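Local coordinates for protein BtGH115A (Bacteroides thetaiotaomicron, PDB 5BY3) that probably acts as a glycoside hydrolase of family GH115, a 4-O-methyl-alpha-glucuronidase directed at decorated arabinogalactans, at residues M448-A451 against W452-K456. Sequence-based numbering, arbitrary orientation.
Sequences MDMA and WNLDK
A helix-to-helix junction on the TIM-barrel-type domain is formed where Met450 meets Leu454 and the backbone of Asp449 meets Asn453, as helix 441-452 gives way to helix 454-459. The last turn closes on Asp449 O, which accepts from Asn453 N at 2.8 Å with a nearly straight N-H...O angle of 168°. Trp452 N splits weakly between two carbonyls, Met448 O at 2.9 Å and Asp449 O at 3.2 Å. Asn453 then leaves helical backbone angles and becomes the N-cap of the next helix: its OD1 accepts from Lys456 N at 3.3 Å, the donor standing above the amide carbonyl plane rather than on a lone pair. With this break in the helix, Leu454 N lies 3.0 Å from Met450 O at an angle too poor for a bond, and turns instead to Ser159 OG. Leu454 CB rests on the same carbonyl oxygen, Met450 O, at 3.6 Å. Apolar contact comes from the side-chain ends, Met450 CE meeting Leu454 CD2 at 4.0 Å as the two chains slant across each other; the bend of the selenomethionine at chi3 (91°) carries CE there. Both residues also pack on helix 411-423. The indole of Trp452 points away from the junction to Arg207 (cation-pi) and Tyr118 (edge-to-face), while Asp449 OD2 is hydrogen-bonded to His465 NE2. The geometry is that of an asparagine N-cap directly joining two successive helices, the first of them the helix that follows barrel strand 429-433 in the TIM-barrel-type domain.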
loop_
_atom_site.group_PDB
_atom_site.type_symbol
_atom_site.label_atom_id
_atom_site.label_comp_id
_atom_site.label_asym_id
_atom_site.label_seq_id
_atom_site.Cartn_x
_atom_site.Cartn_y
_atom_site.Cartn_z
HETATM N N MSE A 448 -4.137 1.999 -6.086
HETATM C CA MSE A 448 -5.075 3.054 -6.502
HETATM C C MSE A 448 -5.837 2.642 -7.721
HETATM O O MSE A 448 -7.018 3.001 -7.835
HETATM C CB MSE A 448 -4.479 4.458 -6.704
HETATM C CG MSE A 448 -3.940 5.076 -5.416
HETATM SE SE MSE A 448 -5.237 5.138 -3.925
HETATM C CE MSE A 448 -3.919 4.946 -2.502
ATOM N N ASP A 449 -5.173 1.908 -8.619
ATOM C CA ASP A 449 -5.827 1.235 -9.760
ATOM C C ASP A 449 -6.877 0.233 -9.303
ATOM O O ASP A 449 -7.968 0.188 -9.880
ATOM C CB ASP A 449 -4.822 0.512 -10.679
ATOM C CG ASP A 449 -4.024 1.474 -11.580
ATOM O OD1 ASP A 449 -4.416 2.648 -11.708
ATOM O OD2 ASP A 449 -2.989 1.059 -12.152
HETATM N N MSE A 450 -6.539 -0.562 -8.275
HETATM C CA MSE A 450 -7.456 -1.561 -7.731
HETATM C C MSE A 450 -8.713 -0.872 -7.290
HETATM O O MSE A 450 -9.798 -1.245 -7.715
HETATM C CB MSE A 450 -6.796 -2.392 -6.651
HETATM C CG MSE A 450 -6.070 -3.502 -7.392
HETATM SE SE MSE A 450 -4.978 -4.540 -6.139
HETATM C CE MSE A 450 -6.489 -5.776 -5.816
ATOM N N ALA A 451 -8.536 0.208 -6.544
ATOM C CA ALA A 451 -9.601 0.955 -5.889
ATOM C C ALA A 451 -10.417 1.727 -6.897
ATOM O O ALA A 451 -11.599 1.992 -6.661
ATOM C CB ALA A 451 -9.017 1.898 -4.836
ATOM N N TRP A 452 -9.791 2.078 -8.020
ATOM C CA TRP A 452 -10.488 2.827 -9.052
ATOM C C TRP A 452 -11.278 1.922 -9.992
ATOM O O TRP A 452 -12.418 2.258 -10.352
ATOM C CB TRP A 452 -9.565 3.771 -9.819
ATOM C CG TRP A 452 -10.301 4.447 -10.979
ATOM C CD1 TRP A 452 -10.248 4.089 -12.281
ATOM C CD2 TRP A 452 -11.227 5.544 -10.903
ATOM N NE1 TRP A 452 -11.039 4.909 -13.032
ATOM C CE2 TRP A 452 -11.666 5.803 -12.215
ATOM C CE3 TRP A 452 -11.735 6.322 -9.848
ATOM C CZ2 TRP A 452 -12.616 6.800 -12.520
ATOM C CZ3 TRP A 452 -12.664 7.347 -10.151
ATOM C CH2 TRP A 452 -13.098 7.559 -11.475
ATOM N N ASN A 453 -10.672 0.805 -10.413
ATOM C CA ASN A 453 -11.306 -0.152 -11.320
ATOM C C ASN A 453 -10.714 -1.515 -11.110
ATOM O O ASN A 453 -9.754 -1.885 -11.784
ATOM C CB ASN A 453 -11.142 0.267 -12.781
ATOM C CG ASN A 453 -12.035 -0.530 -13.745
ATOM O OD1 ASN A 453 -12.520 -1.644 -13.445
ATOM N ND2 ASN A 453 -12.267 0.051 -14.918
ATOM N N LEU A 454 -11.290 -2.262 -10.168
ATOM C CA LEU A 454 -10.876 -3.646 -9.864
ATOM C C LEU A 454 -10.953 -4.649 -11.075
ATOM O O LEU A 454 -10.036 -5.496 -11.261
ATOM C CB LEU A 454 -11.672 -4.173 -8.650
ATOM C CG LEU A 454 -10.988 -5.035 -7.580
ATOM C CD1 LEU A 454 -12.011 -5.915 -6.919
ATOM C CD2 LEU A 454 -9.853 -5.933 -8.050
ATOM N N ASP A 455 -12.019 -4.552 -11.884
ATOM C CA ASP A 455 -12.208 -5.475 -13.018
ATOM C C ASP A 455 -11.050 -5.376 -13.999
ATOM O O ASP A 455 -10.557 -6.406 -14.470
ATOM C CB ASP A 455 -13.559 -5.287 -13.764
ATOM C CG ASP A 455 -14.814 -5.410 -12.849
ATOM O OD1 ASP A 455 -14.908 -6.301 -11.957
ATOM O OD2 ASP A 455 -15.732 -4.584 -13.049
ATOM N N LYS A 456 -10.599 -4.151 -14.285
ATOM C CA LYS A 456 -9.523 -3.958 -15.227
ATOM C C LYS A 456 -8.263 -4.640 -14.704
ATOM O O LYS A 456 -7.728 -5.521 -15.372
ATOM C CB LYS A 456 -9.295 -2.493 -15.526
ATOM C CG LYS A 456 -8.362 -2.250 -16.719
ATOM C CD LYS A 456 -8.277 -0.761 -17.050
ATOM C CE LYS A 456 -7.380 -0.490 -18.256
ATOM N NZ LYS A 456 -5.942 -0.515 -17.879
#